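Local coordinates for protein minor fimbrium tip subunit Mfa3 (Porphyromonas gingivalis ATCC 33277, PDB 5NF4) that forms part of the tip of the minor (Mfa1) fimbriae, filaments with which the bacterium builds biofilm and adheres to host cells and other oral bacteria, at residues 298-303 against 312-317; 303-308 against 335-340. One frame throughout, in Å; residues are numbered along the deposited sequence.

Interaction 1 of 2, residues 298-303 against 312-317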
ATOM      1  N   ALA A 298      -5.096  18.865 -12.821  1.00 67.28           N
ATOM      2  CA  ALA A 298      -6.167  19.767 -12.430  1.00 67.70           C
ATOM      3  C   ALA A 298      -7.514  19.069 -12.380  1.00 64.87           C
ATOM      4  O   ALA A 298      -7.834  18.234 -13.226  1.00 57.68           O
ATOM      5  CB  ALA A 298      -6.233  20.938 -13.376  1.00 65.83           C
ATOM      6  N   ILE A 299      -8.312  19.445 -11.393  1.00 62.31           N
ATOM      7  CA  ILE A 299      -9.639  18.882 -11.234  1.00 54.10           C
ATOM      8  C   ILE A 299     -10.618  19.555 -12.191  1.00 54.77           C
ATOM      9  O   ILE A 299     -10.670  20.781 -12.263  1.00 54.89           O
ATOM     10  CB  ILE A 299     -10.117  19.028  -9.787  1.00 50.79           C
ATOM     11  CG1 ILE A 299      -9.402  17.994  -8.918  1.00 62.55           C
ATOM     12  CG2 ILE A 299     -11.631  18.857  -9.690  1.00 45.42           C
ATOM     13  CD1 ILE A 299      -9.025  18.510  -7.579  1.00 65.26           C
ATOM     14  N   PRO A 300     -11.398  18.754 -12.935  1.00 55.05           N
ATOM     15  CA  PRO A 300     -12.440  19.340 -13.785  1.00 57.77           C
ATOM     16  C   PRO A 300     -13.356  20.247 -12.987  1.00 58.32           C
ATOM     17  O   PRO A 300     -13.991  19.783 -12.044  1.00 60.28           O
ATOM     18  CB  PRO A 300     -13.209  18.113 -14.305  1.00 56.46           C
ATOM     19  CG  PRO A 300     -12.293  16.997 -14.162  1.00 55.96           C
ATOM     20  CD  PRO A 300     -11.448  17.282 -12.962  1.00 53.79           C
ATOM     21  N   GLY A 301     -13.429  21.523 -13.353  1.00 66.96           N
ATOM     22  CA  GLY A 301     -14.300  22.451 -12.656  1.00 63.76           C
ATOM     23  C   GLY A 301     -13.611  23.127 -11.485  1.00 58.62           C
ATOM     24  O   GLY A 301     -14.158  24.056 -10.914  1.00 55.91           O
ATOM     25  N   GLY A 302     -12.418  22.652 -11.125  1.00 61.00           N
ATOM     26  CA  GLY A 302     -11.599  23.324 -10.127  1.00 61.00           C
ATOM     27  C   GLY A 302     -12.011  23.100  -8.678  1.00 60.74           C
ATOM     28  O   GLY A 302     -11.319  23.536  -7.756  1.00 58.41           O
ATOM     29  N   GLN A 303     -13.144  22.436  -8.472  1.00 58.14           N
ATOM     30  CA  GLN A 303     -13.619  22.134  -7.124  1.00 56.68           C
ATOM     31  C   GLN A 303     -13.655  20.629  -6.898  1.00 53.76           C
ATOM     32  O   GLN A 303     -14.336  19.886  -7.612  1.00 45.12           O
ATOM     33  CB  GLN A 303     -15.001  22.726  -6.886  1.00 53.55           C
ATOM     34  CG  GLN A 303     -15.051  24.235  -6.968  1.00 65.64           C
ATOM     35  CD  GLN A 303     -16.457  24.723  -6.768  1.00 81.90           C
ATOM     36  OE1 GLN A 303     -16.998  24.643  -5.665  1.00 76.97           O
ATOM     37  NE2 GLN A 303     -17.080  25.186  -7.843  1.00100.00           N
ATOM     38  N   LEU A 312     -20.401  15.865 -12.037  1.00 42.16           N
ATOM     39  CA  LEU A 312     -19.990  16.440 -13.326  1.00 45.97           C
ATOM     40  C   LEU A 312     -20.006  15.367 -14.416  1.00 42.21           C
ATOM     41  O   LEU A 312     -20.088  14.192 -14.125  1.00 40.89           O
ATOM     42  CB  LEU A 312     -18.598  17.069 -13.214  1.00 54.23           C
ATOM     43  CG  LEU A 312     -18.347  17.963 -11.994  1.00 50.42           C
ATOM     44  CD1 LEU A 312     -16.892  18.407 -11.929  1.00 60.06           C
ATOM     45  CD2 LEU A 312     -19.251  19.168 -11.989  1.00 49.09           C
ATOM     46  N   ALA A 313     -19.973  15.802 -15.670  1.00 45.84           N
ATOM     47  CA  ALA A 313     -19.934  14.875 -16.803  1.00 44.59           C
ATOM     48  C   ALA A 313     -18.741  13.936 -16.715  1.00 46.34           C
ATOM     49  O   ALA A 313     -18.864  12.732 -16.979  1.00 47.25           O
ATOM     50  CB  ALA A 313     -19.893  15.657 -18.098  1.00 45.28           C
ATOM     51  N   ASP A 314     -17.583  14.487 -16.361  1.00 47.25           N
ATOM     52  CA  ASP A 314     -16.385  13.672 -16.148  1.00 44.22           C
ATOM     53  C   ASP A 314     -16.464  13.055 -14.765  1.00 43.43           C
ATOM     54  O   ASP A 314     -16.678  13.791 -13.802  1.00 44.39           O
ATOM     55  CB  ASP A 314     -15.106  14.502 -16.228  1.00 47.06           C
ATOM     56  CG  ASP A 314     -14.884  15.132 -17.569  1.00 52.54           C
ATOM     57  OD1 ASP A 314     -15.528  14.735 -18.569  1.00 51.07           O
ATOM     58  OD2 ASP A 314     -14.037  16.044 -17.607  1.00 60.67           O
ATOM     59  N   LYS A 315     -16.302  11.737 -14.664  1.00 37.78           N
ATOM     60  CA  LYS A 315     -16.285  11.033 -13.379  1.00 33.90           C
ATOM     61  C   LYS A 315     -14.882  10.663 -12.914  1.00 35.56           C
ATOM     62  O   LYS A 315     -14.027  10.286 -13.736  1.00 37.94           O
ATOM     63  CB  LYS A 315     -17.122   9.750 -13.448  1.00 35.64           C
ATOM     64  CG  LYS A 315     -18.490   9.885 -14.079  1.00 35.79           C
ATOM     65  CD  LYS A 315     -19.437  10.773 -13.270  1.00 37.45           C
ATOM     66  CE  LYS A 315     -20.707  11.076 -14.069  1.00 43.51           C
ATOM     67  NZ  LYS A 315     -21.653  11.951 -13.322  1.00 47.65           N
ATOM     68  N   PRO A 316     -14.633  10.725 -11.598  1.00 34.76           N
ATOM     69  CA  PRO A 316     -13.296  10.329 -11.161  1.00 37.64           C
ATOM     70  C   PRO A 316     -13.056   8.842 -11.177  1.00 36.85           C
ATOM     71  O   PRO A 316     -13.965   8.028 -11.290  1.00 37.05           O
ATOM     72  CB  PRO A 316     -13.212  10.850  -9.738  1.00 45.74           C
ATOM     73  CG  PRO A 316     -14.602  11.001  -9.293  1.00 44.46           C
ATOM     74  CD  PRO A 316     -15.436  11.276 -10.482  1.00 38.87           C
ATOM     75  N   SER A 317     -11.789   8.496 -11.066  1.00 33.97           N
ATOM     76  CA  SER A 317     -11.434   7.153 -10.649  1.00 32.53           C
ATOM     77  C   SER A 317     -11.442   7.110  -9.125  1.00 32.61           C
ATOM     78  O   SER A 317     -10.794   7.940  -8.474  1.00 34.99           O
ATOM     79  CB  SER A 317     -10.077   6.766 -11.173  1.00 36.38           C
ATOM     80  OG  SER A 317      -9.698   5.552 -10.583  1.00 34.41           O
TER
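Pro300 and Asp314 have the closest CA atoms of the two segments, 7.3 Å apart, where these irregular pieces of chain flank the short helix 304-308. The CD1 methyl of Leu312 sits 3.2 Å from Pro300 O, a close van der Waals approach to a peptide oxygen, and lies 4.4 Å from CB of the proline ring. A chi1 of -46° sets CG of Leu312 beside the backbone N, and CD1, anti to CA, then reaches the Pro300 carbonyl. Pro300 occupies the second position of a type II beta turn running from Ile299 to Gly302, closed by Gly302 N to Ile299 O at 2.8 Å. Gly301 follows with phi 89°, the left-handed conformation that favours glycine at the third position of such a turn. From 312-317, Asp314 reaches the proline ring through OD2, which is 4.0 Å from Pro300 CG, a loose contact of carboxylate with ring carbons. Lys315, whose CB points away from 298-303, donates from NZ to Leu312 O at 2.8 Å, tilted 29° from the carbonyl plane, and also to Gly310 O, bridging two carbonyls of the chain just after the helix.

Interaction 2 of 2, residues 303-308 against 335-340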
ATOM      1  N   GLN A 303     -13.144  22.436  -8.472  1.00 58.14           N
ATOM      2  CA  GLN A 303     -13.619  22.134  -7.124  1.00 56.68           C
ATOM      3  C   GLN A 303     -13.655  20.629  -6.898  1.00 53.76           C
ATOM      4  O   GLN A 303     -14.336  19.886  -7.612  1.00 45.12           O
ATOM      5  CB  GLN A 303     -15.001  22.726  -6.886  1.00 53.55           C
ATOM      6  CG  GLN A 303     -15.051  24.235  -6.968  1.00 65.64           C
ATOM      7  CD  GLN A 303     -16.457  24.723  -6.768  1.00 81.90           C
ATOM      8  OE1 GLN A 303     -16.998  24.643  -5.665  1.00 76.97           O
ATOM      9  NE2 GLN A 303     -17.080  25.186  -7.843  1.00100.00           N
ATOM     10  N   TYR A 304     -12.907  20.185  -5.899  1.00 45.49           N
ATOM     11  CA  TYR A 304     -12.813  18.773  -5.596  1.00 41.16           C
ATOM     12  C   TYR A 304     -14.178  18.148  -5.333  1.00 39.87           C
ATOM     13  O   TYR A 304     -14.496  17.106  -5.898  1.00 42.67           O
ATOM     14  CB  TYR A 304     -11.914  18.542  -4.388  1.00 41.58           C
ATOM     15  CG  TYR A 304     -11.732  17.082  -4.072  1.00 37.11           C
ATOM     16  CD1 TYR A 304     -10.708  16.352  -4.646  1.00 37.70           C
ATOM     17  CD2 TYR A 304     -12.588  16.423  -3.196  1.00 36.08           C
ATOM     18  CE1 TYR A 304     -10.537  15.001  -4.362  1.00 38.88           C
ATOM     19  CE2 TYR A 304     -12.429  15.076  -2.910  1.00 35.05           C
ATOM     20  CZ  TYR A 304     -11.401  14.368  -3.500  1.00 35.14           C
ATOM     21  OH  TYR A 304     -11.217  13.023  -3.222  1.00 36.30           O
ATOM     22  N   LEU A 305     -15.009  18.771  -4.500  1.00 39.65           N
ATOM     23  CA  LEU A 305     -16.154  18.013  -4.001  1.00 39.25           C
ATOM     24  C   LEU A 305     -17.182  17.633  -5.071  1.00 40.81           C
ATOM     25  O   LEU A 305     -17.624  16.485  -5.098  1.00 43.34           O
ATOM     26  CB  LEU A 305     -16.839  18.766  -2.866  1.00 43.92           C
ATOM     27  CG  LEU A 305     -16.138  18.537  -1.527  1.00 46.29           C
ATOM     28  CD1 LEU A 305     -16.713  19.532  -0.504  1.00 51.03           C
ATOM     29  CD2 LEU A 305     -16.278  17.090  -1.021  1.00 44.37           C
ATOM     30  N   PRO A 306     -17.548  18.571  -5.960  1.00 44.42           N
ATOM     31  CA  PRO A 306     -18.519  18.221  -7.000  1.00 44.41           C
ATOM     32  C   PRO A 306     -17.991  17.143  -7.939  1.00 43.01           C
ATOM     33  O   PRO A 306     -18.744  16.278  -8.360  1.00 38.95           O
ATOM     34  CB  PRO A 306     -18.740  19.543  -7.741  1.00 49.04           C
ATOM     35  CG  PRO A 306     -18.330  20.606  -6.768  1.00 54.67           C
ATOM     36  CD  PRO A 306     -17.258  20.018  -5.928  1.00 52.50           C
ATOM     37  N   PHE A 307     -16.704  17.186  -8.248  1.00 41.32           N
ATOM     38  CA  PHE A 307     -16.090  16.176  -9.099  1.00 39.24           C
ATOM     39  C   PHE A 307     -16.127  14.827  -8.388  1.00 38.24           C
ATOM     40  O   PHE A 307     -16.609  13.813  -8.911  1.00 38.77           O
ATOM     41  CB  PHE A 307     -14.653  16.584  -9.413  1.00 38.84           C
ATOM     42  CG  PHE A 307     -13.894  15.593 -10.243  1.00 37.00           C
ATOM     43  CD1 PHE A 307     -14.391  15.175 -11.457  1.00 38.81           C
ATOM     44  CD2 PHE A 307     -12.662  15.123  -9.836  1.00 37.51           C
ATOM     45  CE1 PHE A 307     -13.681  14.271 -12.232  1.00 40.93           C
ATOM     46  CE2 PHE A 307     -11.961  14.254 -10.614  1.00 39.82           C
ATOM     47  CZ  PHE A 307     -12.472  13.825 -11.807  1.00 40.02           C
ATOM     48  N   ALA A 308     -15.623  14.830  -7.165  1.00 37.38           N
ATOM     49  CA  ALA A 308     -15.532  13.614  -6.363  1.00 38.00           C
ATOM     50  C   ALA A 308     -16.898  13.016  -6.085  1.00 39.07           C
ATOM     51  O   ALA A 308     -17.040  11.797  -5.961  1.00 40.05           O
ATOM     52  CB  ALA A 308     -14.819  13.897  -5.059  1.00 36.71           C
ATOM     53  N   ASP A 335     -21.221  26.665   8.038  1.00 72.23           N
ATOM     54  CA  ASP A 335     -22.240  25.933   7.287  1.00 78.61           C
ATOM     55  C   ASP A 335     -21.708  25.037   6.163  1.00 64.58           C
ATOM     56  O   ASP A 335     -22.491  24.387   5.475  1.00 71.49           O
ATOM     57  CB  ASP A 335     -23.215  26.932   6.683  1.00 87.06           C
ATOM     58  CG  ASP A 335     -22.530  27.896   5.728  1.00 95.97           C
ATOM     59  OD1 ASP A 335     -21.384  28.316   6.024  1.00 88.21           O
ATOM     60  OD2 ASP A 335     -23.127  28.223   4.679  1.00104.41           O
ATOM     61  N   LYS A 336     -20.392  25.001   5.955  1.00 55.86           N
ATOM     62  CA  LYS A 336     -19.827  24.210   4.870  1.00 54.74           C
ATOM     63  C   LYS A 336     -18.373  23.829   5.125  1.00 52.95           C
ATOM     64  O   LYS A 336     -17.764  24.284   6.103  1.00 54.62           O
ATOM     65  CB  LYS A 336     -19.906  24.981   3.551  1.00 57.50           C
ATOM     66  CG  LYS A 336     -19.198  26.331   3.626  1.00 72.38           C
ATOM     67  CD  LYS A 336     -19.007  26.971   2.269  1.00 81.61           C
ATOM     68  CE  LYS A 336     -17.910  26.276   1.484  1.00 93.40           C
ATOM     69  NZ  LYS A 336     -17.412  27.140   0.379  1.00103.18           N
ATOM     70  N   ILE A 337     -17.834  22.999   4.234  1.00 49.38           N
ATOM     71  CA  ILE A 337     -16.401  22.743   4.202  1.00 47.41           C
ATOM     72  C   ILE A 337     -15.849  23.046   2.830  1.00 56.64           C
ATOM     73  O   ILE A 337     -16.577  23.077   1.835  1.00 50.92           O
ATOM     74  CB  ILE A 337     -16.056  21.292   4.599  1.00 42.42           C
ATOM     75  CG1 ILE A 337     -16.615  20.287   3.580  1.00 42.90           C
ATOM     76  CG2 ILE A 337     -16.577  21.049   6.020  1.00 44.40           C
ATOM     77  CD1 ILE A 337     -16.083  18.855   3.721  1.00 48.18           C
ATOM     78  N   GLU A 338     -14.548  23.299   2.800  1.00 51.95           N
ATOM     79  CA  GLU A 338     -13.829  23.459   1.554  1.00 48.01           C
ATOM     80  C   GLU A 338     -12.758  22.409   1.586  1.00 48.92           C
ATOM     81  O   GLU A 338     -12.188  22.151   2.638  1.00 45.84           O
ATOM     82  CB  GLU A 338     -13.245  24.862   1.426  1.00 48.63           C
ATOM     83  CG  GLU A 338     -14.276  25.955   1.533  1.00 60.84           C
ATOM     84  CD  GLU A 338     -13.679  27.306   1.237  1.00 66.98           C
ATOM     85  OE1 GLU A 338     -12.439  27.393   1.136  1.00 80.16           O
ATOM     86  OE2 GLU A 338     -14.447  28.263   1.081  1.00 62.56           O
ATOM     87  N   VAL A 339     -12.522  21.771   0.452  1.00 44.96           N
ATOM     88  CA  VAL A 339     -11.542  20.693   0.386  1.00 43.84           C
ATOM     89  C   VAL A 339     -10.593  20.902  -0.762  1.00 44.80           C
ATOM     90  O   VAL A 339     -11.030  21.089  -1.890  1.00 45.91           O
ATOM     91  CB  VAL A 339     -12.218  19.319   0.214  1.00 43.82           C
ATOM     92  CG1 VAL A 339     -11.159  18.214   0.208  1.00 42.23           C
ATOM     93  CG2 VAL A 339     -13.209  19.069   1.304  1.00 48.02           C
ATOM     94  N   LYS A 340      -9.297  20.876  -0.461  1.00 43.77           N
ATOM     95  CA  LYS A 340      -8.248  20.818  -1.482  1.00 39.69           C
ATOM     96  C   LYS A 340      -7.537  19.486  -1.348  1.00 40.93           C
ATOM     97  O   LYS A 340      -7.446  18.937  -0.248  1.00 39.42           O
ATOM     98  CB  LYS A 340      -7.268  21.978  -1.328  1.00 43.46           C
ATOM     99  CG  LYS A 340      -7.858  23.354  -1.621  1.00 56.76           C
ATOM    100  CD  LYS A 340      -8.354  23.443  -3.050  1.00 70.19           C
ATOM    101  CE  LYS A 340      -8.978  24.790  -3.369  1.00 82.90           C
ATOM    102  NZ  LYS A 340      -7.951  25.827  -3.639  1.00 83.14           N
TER
HETATM  103  O   HOH W   1     -11.096  21.876  -4.441  1.00 51.24           O
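Val339 places CG1 anti to its backbone N (chi1 -178°) and CG2 beside it, which turns CG1 to Tyr304 and CG2 to Leu305, neighbouring residues of the helix. Val339 CG2 meets Leu305 CD1 at 4.0 Å, the two side chains crossing at about a right angle. Ile337, two residues earlier on the same strand, holds CG1 between backbone N and carbonyl carbon (chi1 65°), and this atom reaches the same Leu305 CD1 at 4.2 Å. One leucine methyl thus touches both strand residues. Tyr304 approaches more obliquely: its ring carbon CD2 lies 4.1 Å from Val339 CG1, while its CB is 3.7 Å from Val339 O. A single water joins the two backbones, accepting from Tyr304 N at 2.9 Å and donating to Val339 O at 2.7 Å. It gives the amide in the first turn of the helix, just after the N-cap residue Gln303, an acceptor and links it to the strand. The helix and strand axes pass 8.8 Å apart at 80°, so the helix start lies nearly crosswise over strand residues 337-340. The Tyr304 ring also meets Tyr328 edge-to-face, and its hydroxyl is hydrogen-bonded to Pro291 O and Tyr328 OH. Strand 337-345 pairs antiparallel with 324-332, while Tyr304 and Ile337 both touch Val290 of strand 287-291, placing the start of helix 304-308 against side chains from all three strands.

How the interactions relate
Interactions 1 and 2 share Gln303, where the segment carrying the beta turn runs into helix 304-308, and their centres lie 11 Å apart. The helix connects them through different residues: Tyr304 and Leu305 meet the strand in interaction 2, whereas Phe307 packs against the loops of interaction 1. Phe307 CE1 comes within 3.6 Å of Pro300 CG and 3.4 Å of Asp314 O, and Pro316 CD lies 3.2 Å from Phe307 O. Leu312 CD1 also approaches Phe307 CA, at 3.7 Å. The segments 298-303 and 312-317, the chain leading into and out of the helix, form a surface contact beside it, while 335-340 supplies a buried one.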